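Local coordinates for catalase-3 (Neurospora crassa, PDB 4AJ9), which uses heme to break hydrogen peroxide down into water and oxygen, probably protecting the cell from oxidative damage, at residues H212-L225 against R335-R348. Sequence-based numbering, arbitrary orientation.
With HEM (protoporphyrin IX containing Fe), chain Y.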
loop_
_atom_site.group_PDB
_atom_site.type_symbol
_atom_site.label_atom_id
_atom_site.label_comp_id
_atom_site.label_asym_id
_atom_site.label_seq_id
_atom_site.Cartn_x
_atom_site.Cartn_y
_atom_site.Cartn_z
ATOM N N HIS C 212 -30.244 -10.476 -8.074
ATOM C CA HIS C 212 -30.054 -11.891 -8.365
ATOM C C HIS C 212 -31.067 -12.752 -7.665
ATOM O O HIS C 212 -31.499 -12.460 -6.550
ATOM C CB HIS C 212 -28.683 -12.375 -7.910
ATOM C CG HIS C 212 -27.557 -11.489 -8.329
ATOM N ND1 HIS C 212 -27.169 -11.349 -9.646
ATOM C CD2 HIS C 212 -26.717 -10.715 -7.602
ATOM C CE1 HIS C 212 -26.139 -10.519 -9.712
ATOM N NE2 HIS C 212 -25.845 -10.123 -8.484
ATOM N N THR C 213 -31.397 -13.858 -8.314
ATOM C CA THR C 213 -31.984 -14.982 -7.615
ATOM C C THR C 213 -30.902 -15.582 -6.722
ATOM O O THR C 213 -29.791 -15.858 -7.179
ATOM C CB THR C 213 -32.483 -16.045 -8.608
ATOM O OG1 THR C 213 -33.282 -15.413 -9.621
ATOM C CG2 THR C 213 -33.317 -17.122 -7.878
ATOM N N PHE C 214 -31.231 -15.746 -5.446
ATOM C CA PHE C 214 -30.403 -16.485 -4.502
ATOM C C PHE C 214 -31.162 -17.741 -4.104
ATOM O O PHE C 214 -32.189 -18.062 -4.713
ATOM C CB PHE C 214 -30.078 -15.631 -3.275
ATOM C CG PHE C 214 -29.128 -14.494 -3.562
ATOM C CD1 PHE C 214 -29.606 -13.284 -4.045
ATOM C CD2 PHE C 214 -27.762 -14.635 -3.348
ATOM C CE1 PHE C 214 -28.747 -12.236 -4.311
ATOM C CE2 PHE C 214 -26.886 -13.581 -3.605
ATOM C CZ PHE C 214 -27.379 -12.383 -4.099
ATOM N N ARG C 215 -30.656 -18.460 -3.107
ATOM C CA ARG C 215 -31.376 -19.604 -2.563
ATOM C C ARG C 215 -31.550 -19.479 -1.057
ATOM O O ARG C 215 -30.613 -19.113 -0.339
ATOM C CB ARG C 215 -30.641 -20.915 -2.874
ATOM C CG ARG C 215 -30.747 -21.362 -4.325
ATOM C CD ARG C 215 -29.879 -22.586 -4.616
ATOM N NE ARG C 215 -30.336 -23.248 -5.839
ATOM C CZ ARG C 215 -29.660 -23.278 -6.982
ATOM N NH1 ARG C 215 -28.464 -22.708 -7.062
ATOM N NH2 ARG C 215 -30.176 -23.895 -8.041
ATOM N N LEU C 216 -32.748 -19.795 -0.580
ATOM C CA LEU C 216 -32.954 -20.019 0.848
ATOM C C LEU C 216 -32.867 -21.519 1.059
ATOM O O LEU C 216 -33.390 -22.290 0.253
ATOM C CB LEU C 216 -34.310 -19.481 1.318
ATOM C CG LEU C 216 -34.517 -17.973 1.213
ATOM C CD1 LEU C 216 -35.862 -17.588 1.835
ATOM C CD2 LEU C 216 -33.363 -17.235 1.905
ATOM N N VAL C 217 -32.184 -21.927 2.127
ATOM C CA VAL C 217 -31.916 -23.333 2.390
ATOM C C VAL C 217 -32.268 -23.648 3.835
ATOM O O VAL C 217 -31.822 -22.958 4.753
ATOM C CB VAL C 217 -30.435 -23.673 2.132
ATOM C CG1 VAL C 217 -30.191 -25.183 2.298
ATOM C CG2 VAL C 217 -30.036 -23.217 0.740
ATOM N N THR C 218 -33.104 -24.665 4.038
ATOM C CA THR C 218 -33.502 -25.049 5.388
ATOM C C THR C 218 -32.462 -25.993 5.991
ATOM O O THR C 218 -31.575 -26.467 5.286
ATOM C CB THR C 218 -34.869 -25.771 5.397
ATOM O OG1 THR C 218 -34.796 -26.929 4.561
ATOM C CG2 THR C 218 -35.975 -24.862 4.895
ATOM N N GLU C 219 -32.601 -26.291 7.282
ATOM C CA GLU C 219 -31.672 -27.186 7.983
ATOM C C GLU C 219 -31.450 -28.522 7.272
ATOM O O GLU C 219 -30.337 -29.047 7.268
ATOM C CB GLU C 219 -32.168 -27.484 9.399
ATOM C CG GLU C 219 -32.450 -26.270 10.261
ATOM C CD GLU C 219 -31.215 -25.430 10.525
ATOM O OE1 GLU C 219 -30.098 -25.871 10.169
ATOM O OE2 GLU C 219 -31.364 -24.327 11.096
ATOM N N ASP C 220 -32.508 -29.081 6.690
ATOM C CA ASP C 220 -32.417 -30.403 6.079
ATOM C C ASP C 220 -31.870 -30.336 4.659
ATOM O O ASP C 220 -31.668 -31.360 3.998
ATOM C CB ASP C 220 -33.779 -31.107 6.114
ATOM C CG ASP C 220 -34.786 -30.474 5.182
ATOM O OD1 ASP C 220 -34.455 -29.441 4.560
ATOM O OD2 ASP C 220 -35.913 -31.003 5.077
ATOM N N GLY C 221 -31.628 -29.121 4.189
ATOM C CA GLY C 221 -31.021 -28.932 2.888
ATOM C C GLY C 221 -31.978 -28.610 1.756
ATOM O O GLY C 221 -31.531 -28.433 0.632
ATOM N N LYS C 222 -33.280 -28.541 2.038
ATOM C CA LYS C 222 -34.257 -28.144 1.019
ATOM C C LYS C 222 -34.096 -26.671 0.657
ATOM O O LYS C 222 -33.903 -25.823 1.531
ATOM C CB LYS C 222 -35.692 -28.407 1.490
ATOM C CG LYS C 222 -35.963 -29.859 1.867
ATOM C CD LYS C 222 -35.360 -30.817 0.842
ATOM C CE LYS C 222 -34.669 -32.003 1.518
ATOM N NZ LYS C 222 -33.874 -32.822 0.552
ATOM N N SER C 223 -34.189 -26.363 -0.632
ATOM C CA SER C 223 -33.988 -24.995 -1.081
ATOM C C SER C 223 -35.168 -24.440 -1.862
ATOM O O SER C 223 -35.949 -25.179 -2.442
ATOM C CB SER C 223 -32.721 -24.892 -1.936
ATOM O OG SER C 223 -32.837 -25.666 -3.118
ATOM N N LYS C 224 -35.283 -23.121 -1.856
ATOM C CA LYS C 224 -36.179 -22.414 -2.750
ATOM C C LYS C 224 -35.358 -21.301 -3.369
ATOM O O LYS C 224 -34.422 -20.811 -2.745
ATOM C CB LYS C 224 -37.341 -21.814 -1.972
ATOM C CG LYS C 224 -38.229 -22.861 -1.304
ATOM C CD LYS C 224 -39.426 -22.221 -0.641
ATOM C CE LYS C 224 -40.355 -23.286 -0.056
ATOM N NZ LYS C 224 -40.644 -24.349 -1.056
ATOM N N LEU C 225 -35.717 -20.902 -4.582
ATOM C CA LEU C 225 -35.093 -19.757 -5.228
ATOM C C LEU C 225 -35.762 -18.512 -4.673
ATOM O O LEU C 225 -36.960 -18.532 -4.380
ATOM C CB LEU C 225 -35.290 -19.843 -6.738
ATOM C CG LEU C 225 -34.709 -21.083 -7.430
ATOM C CD1 LEU C 225 -35.168 -21.133 -8.899
ATOM C CD2 LEU C 225 -33.191 -21.099 -7.311
ATOM N N ARG C 335 -25.181 -19.401 6.878
ATOM C CA ARG C 335 -25.977 -20.627 6.864
ATOM C C ARG C 335 -27.443 -20.291 6.652
ATOM O O ARG C 335 -27.985 -19.424 7.339
ATOM C CB ARG C 335 -25.830 -21.357 8.198
ATOM C CG ARG C 335 -26.594 -22.679 8.268
ATOM C CD ARG C 335 -26.429 -23.319 9.650
ATOM N NE ARG C 335 -27.285 -24.494 9.833
ATOM C CZ ARG C 335 -26.867 -25.751 9.718
ATOM N NH1 ARG C 335 -25.600 -26.013 9.410
ATOM N NH2 ARG C 335 -27.716 -26.752 9.910
ATOM N N GLY C 336 -28.089 -20.986 5.718
ATOM C CA GLY C 336 -29.481 -20.715 5.398
ATOM C C GLY C 336 -29.675 -19.994 4.071
ATOM O O GLY C 336 -30.792 -19.885 3.572
ATOM N N VAL C 337 -28.585 -19.499 3.494
ATOM C CA VAL C 337 -28.642 -18.802 2.220
ATOM C C VAL C 337 -27.559 -19.395 1.326
ATOM O O VAL C 337 -26.512 -19.811 1.826
ATOM C CB VAL C 337 -28.380 -17.285 2.408
ATOM C CG1 VAL C 337 -28.501 -16.539 1.085
ATOM C CG2 VAL C 337 -29.339 -16.693 3.446
ATOM N N ASP C 338 -27.817 -19.450 0.017
ATOM C CA ASP C 338 -26.826 -19.926 -0.954
ATOM C C ASP C 338 -26.858 -19.098 -2.239
ATOM O O ASP C 338 -27.802 -18.338 -2.474
ATOM C CB ASP C 338 -27.051 -21.402 -1.286
ATOM C CG ASP C 338 -25.812 -22.067 -1.894
ATOM O OD1 ASP C 338 -24.727 -21.451 -1.871
ATOM O OD2 ASP C 338 -25.919 -23.214 -2.387
ATOM N N PHE C 339 -25.830 -19.270 -3.072
ATOM C CA PHE C 339 -25.733 -18.565 -4.346
ATOM C C PHE C 339 -26.498 -19.307 -5.425
ATOM O O PHE C 339 -26.898 -20.454 -5.237
ATOM C CB PHE C 339 -24.270 -18.455 -4.778
ATOM C CG PHE C 339 -23.380 -17.845 -3.734
ATOM C CD1 PHE C 339 -23.527 -16.515 -3.373
ATOM C CD2 PHE C 339 -22.403 -18.607 -3.104
ATOM C CE1 PHE C 339 -22.711 -15.952 -2.397
ATOM C CE2 PHE C 339 -21.584 -18.048 -2.123
ATOM C CZ PHE C 339 -21.740 -16.720 -1.771
ATOM N N THR C 340 -26.703 -18.644 -6.557
ATOM C CA THR C 340 -27.101 -19.353 -7.760
ATOM C C THR C 340 -26.063 -19.144 -8.841
ATOM O O THR C 340 -25.127 -18.339 -8.701
ATOM C CB THR C 340 -28.462 -18.912 -8.316
ATOM O OG1 THR C 340 -28.371 -17.565 -8.791
ATOM C CG2 THR C 340 -29.568 -19.041 -7.253
ATOM N N GLU C 341 -26.270 -19.858 -9.936
ATOM C CA GLU C 341 -25.363 -19.862 -11.063
ATOM C C GLU C 341 -25.567 -18.658 -11.984
ATOM O O GLU C 341 -25.275 -18.726 -13.175
ATOM C CB GLU C 341 -25.542 -21.167 -11.850
ATOM C CG GLU C 341 -25.056 -22.413 -11.110
ATOM C CD GLU C 341 -26.043 -22.933 -10.067
ATOM O OE1 GLU C 341 -27.080 -22.285 -9.818
ATOM O OE2 GLU C 341 -25.779 -24.008 -9.497
ATOM N N ASP C 342 -26.062 -17.559 -11.419
ATOM C CA ASP C 342 -26.207 -16.301 -12.136
ATOM C C ASP C 342 -24.789 -15.813 -12.426
ATOM O O ASP C 342 -24.045 -15.505 -11.501
ATOM C CB ASP C 342 -26.977 -15.345 -11.224
ATOM C CG ASP C 342 -27.009 -13.913 -11.720
ATOM O OD1 ASP C 342 -26.019 -13.414 -12.314
ATOM O OD2 ASP C 342 -28.050 -13.270 -11.472
ATOM N N PRO C 343 -24.390 -15.793 -13.708
ATOM C CA PRO C 343 -22.994 -15.478 -14.047
ATOM C C PRO C 343 -22.567 -14.070 -13.630
ATOM O O PRO C 343 -21.378 -13.774 -13.583
ATOM C CB PRO C 343 -22.965 -15.599 -15.574
ATOM C CG PRO C 343 -24.125 -16.495 -15.909
ATOM C CD PRO C 343 -25.178 -16.149 -14.904
ATOM N N LEU C 344 -23.523 -13.205 -13.328
ATOM C CA LEU C 344 -23.161 -11.871 -12.883
ATOM C C LEU C 344 -22.835 -11.929 -11.399
ATOM O O LEU C 344 -21.814 -11.427 -10.957
ATOM C CB LEU C 344 -24.288 -10.881 -13.171
ATOM C CG LEU C 344 -23.991 -9.414 -12.868
ATOM C CD1 LEU C 344 -23.024 -8.838 -13.892
ATOM C CD2 LEU C 344 -25.313 -8.637 -12.841
ATOM N N LEU C 345 -23.711 -12.568 -10.632
ATOM C CA LEU C 345 -23.477 -12.755 -9.211
ATOM C C LEU C 345 -22.165 -13.497 -8.996
ATOM O O LEU C 345 -21.358 -13.137 -8.135
ATOM C CB LEU C 345 -24.619 -13.562 -8.603
ATOM C CG LEU C 345 -24.317 -14.171 -7.240
ATOM C CD1 LEU C 345 -24.136 -13.068 -6.219
ATOM C CD2 LEU C 345 -25.469 -15.086 -6.845
ATOM N N GLN C 346 -21.965 -14.542 -9.790
ATOM C CA GLN C 346 -20.768 -15.379 -9.697
ATOM C C GLN C 346 -19.451 -14.595 -9.639
ATOM O O GLN C 346 -18.590 -14.851 -8.780
ATOM C CB GLN C 346 -20.759 -16.395 -10.849
ATOM C CG GLN C 346 -21.849 -17.444 -10.715
ATOM C CD GLN C 346 -21.461 -18.561 -9.745
ATOM O OE1 GLN C 346 -20.376 -19.134 -9.846
ATOM N NE2 GLN C 346 -22.355 -18.881 -8.811
ATOM N N GLY C 347 -19.286 -13.644 -10.550
ATOM C CA GLY C 347 -18.074 -12.850 -10.588
ATOM C C GLY C 347 -17.999 -11.778 -9.508
ATOM O O GLY C 347 -16.902 -11.381 -9.093
ATOM N N ARG C 348 -19.152 -11.308 -9.043
ATOM C CA ARG C 348 -19.181 -10.346 -7.946
ATOM C C ARG C 348 -18.481 -10.907 -6.716
ATOM O O ARG C 348 -17.772 -10.189 -6.020
ATOM C CB ARG C 348 -20.619 -9.956 -7.591
ATOM C CG ARG C 348 -21.307 -9.118 -8.663
ATOM C CD ARG C 348 -22.719 -8.735 -8.251
ATOM N NE ARG C 348 -22.736 -7.730 -7.195
ATOM C CZ ARG C 348 -23.770 -7.526 -6.385
ATOM N NH1 ARG C 348 -24.872 -8.272 -6.500
ATOM N NH2 ARG C 348 -23.703 -6.580 -5.458
HETATM C CHA HEM Y . -19.925 -1.628 -5.187
HETATM C CHB HEM Y . -24.437 -3.133 -6.221
HETATM C CHC HEM Y . -22.700 -5.597 -10.013
HETATM C CHD HEM Y . -18.181 -4.814 -8.454
HETATM C C1A HEM Y . -21.300 -1.774 -5.151
HETATM C C2A HEM Y . -22.220 -1.129 -4.222
HETATM C C3A HEM Y . -23.466 -1.536 -4.523
HETATM C C4A HEM Y . -23.377 -2.466 -5.633
HETATM C CMA HEM Y . -24.784 -1.130 -3.821
HETATM C CAA HEM Y . -21.814 -0.109 -3.124
HETATM C CBA HEM Y . -21.720 -0.761 -1.749
HETATM C CGA HEM Y . -21.429 0.313 -0.734
HETATM O O1A HEM Y . -20.289 0.357 -0.209
HETATM O O2A HEM Y . -22.338 1.138 -0.452
HETATM C C1B HEM Y . -24.354 -3.982 -7.308
HETATM C C2B HEM Y . -25.445 -4.765 -7.863
HETATM C C3B HEM Y . -24.974 -5.432 -8.928
HETATM C C4B HEM Y . -23.566 -5.111 -9.058
HETATM C CMB HEM Y . -26.876 -4.746 -7.278
HETATM C CAB HEM Y . -25.706 -6.432 -9.855
HETATM C CBB HEM Y . -26.765 -7.121 -9.414
HETATM C C1C HEM Y . -21.336 -5.663 -9.863
HETATM C C2C HEM Y . -20.434 -6.537 -10.598
HETATM C C3C HEM Y . -19.194 -6.289 -10.166
HETATM C C4C HEM Y . -19.271 -5.297 -9.125
HETATM C CMC HEM Y . -20.848 -7.520 -11.709
HETATM C CAC HEM Y . -17.882 -6.967 -10.580
HETATM C CBC HEM Y . -17.895 -8.254 -10.930
HETATM C C1D HEM Y . -18.217 -3.886 -7.455
HETATM C C2D HEM Y . -17.049 -3.392 -6.774
HETATM C C3D HEM Y . -17.592 -2.397 -5.758
HETATM C C4D HEM Y . -19.029 -2.398 -5.920
HETATM C CMD HEM Y . -15.584 -3.799 -7.042
HETATM C CAD HEM Y . -16.774 -1.577 -4.748
HETATM C CBD HEM Y . -16.813 -2.336 -3.426
HETATM C CGD HEM Y . -15.928 -1.645 -2.424
HETATM O O1D HEM Y . -16.136 -1.861 -1.206
HETATM O O2D HEM Y . -15.039 -0.861 -2.845
HETATM N NA HEM Y . -22.045 -2.581 -5.988
HETATM N NB HEM Y . -23.232 -4.226 -8.058
HETATM N NC HEM Y . -20.588 -4.925 -8.971
HETATM N ND HEM Y . -19.357 -3.293 -6.930
HETATM FE FE HEM Y . -21.334 -3.825 -7.411
HETATM O O HOH W 1 -30.717 -13.920 -11.087
HETATM O O HOH W 2 -29.427 -23.499 -10.891
HETATM O O HOH W 3 -29.101 -29.790 9.759
#
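On the proximal side of the heme pocket, a chain of hydrogen bonds runs from Asp342 through His212 to Arg348. Imidazole suits the middle place because it can donate at one nitrogen and accept at the other: ND1 of His212 donates to Asp342 OD2 (2.8 Å) from above the carboxylate plane, which is turned 85° from the ring, while NE2 of His212 accepts from Arg348 NH1 (2.9 Å) close to the ring plane. Leu345 CB sits squarely over one face of the His212 ring, a CH-pi contact 3.4 Å from the centroid. A leucine in place of His212 would probably leave Arg348 NH1 without its acceptor and Asp342 OD2 without the ND1 donor, the guanidinium less firmly fixed. That group lies with a face against heme pyrrole carbons and is hydrogen-bonded through NH2 to OH of Tyr352, the probable axial ligand of the iron. Asp342 also N-caps helix 343-360, its OD1 accepting from the backbone N of Leu344 and Leu345.

Away from the heme, strand 337-338 joins the antiparallel sheet of the catalase beta-barrel domain beside strand 214-217, with Arg215 and Asp338 as the hydrogen-bonded pair. Arg215, long enough to serve a carbonyl and a carboxylate at once, donates from NH1 to backbone Phe339 O and makes a salt bridge with Glu341 OE1 (3.1 Å); its NE pairs with Glu280, and Glu341 OE2 with Arg424. Thr340 supplies a hydroxyl donor, OG1, for Thr213 O (2.7 Å). Beyond the strands, Arg335 NH2 makes a nearly coplanar salt bridge with Glu219 OE1 (2.6 Å).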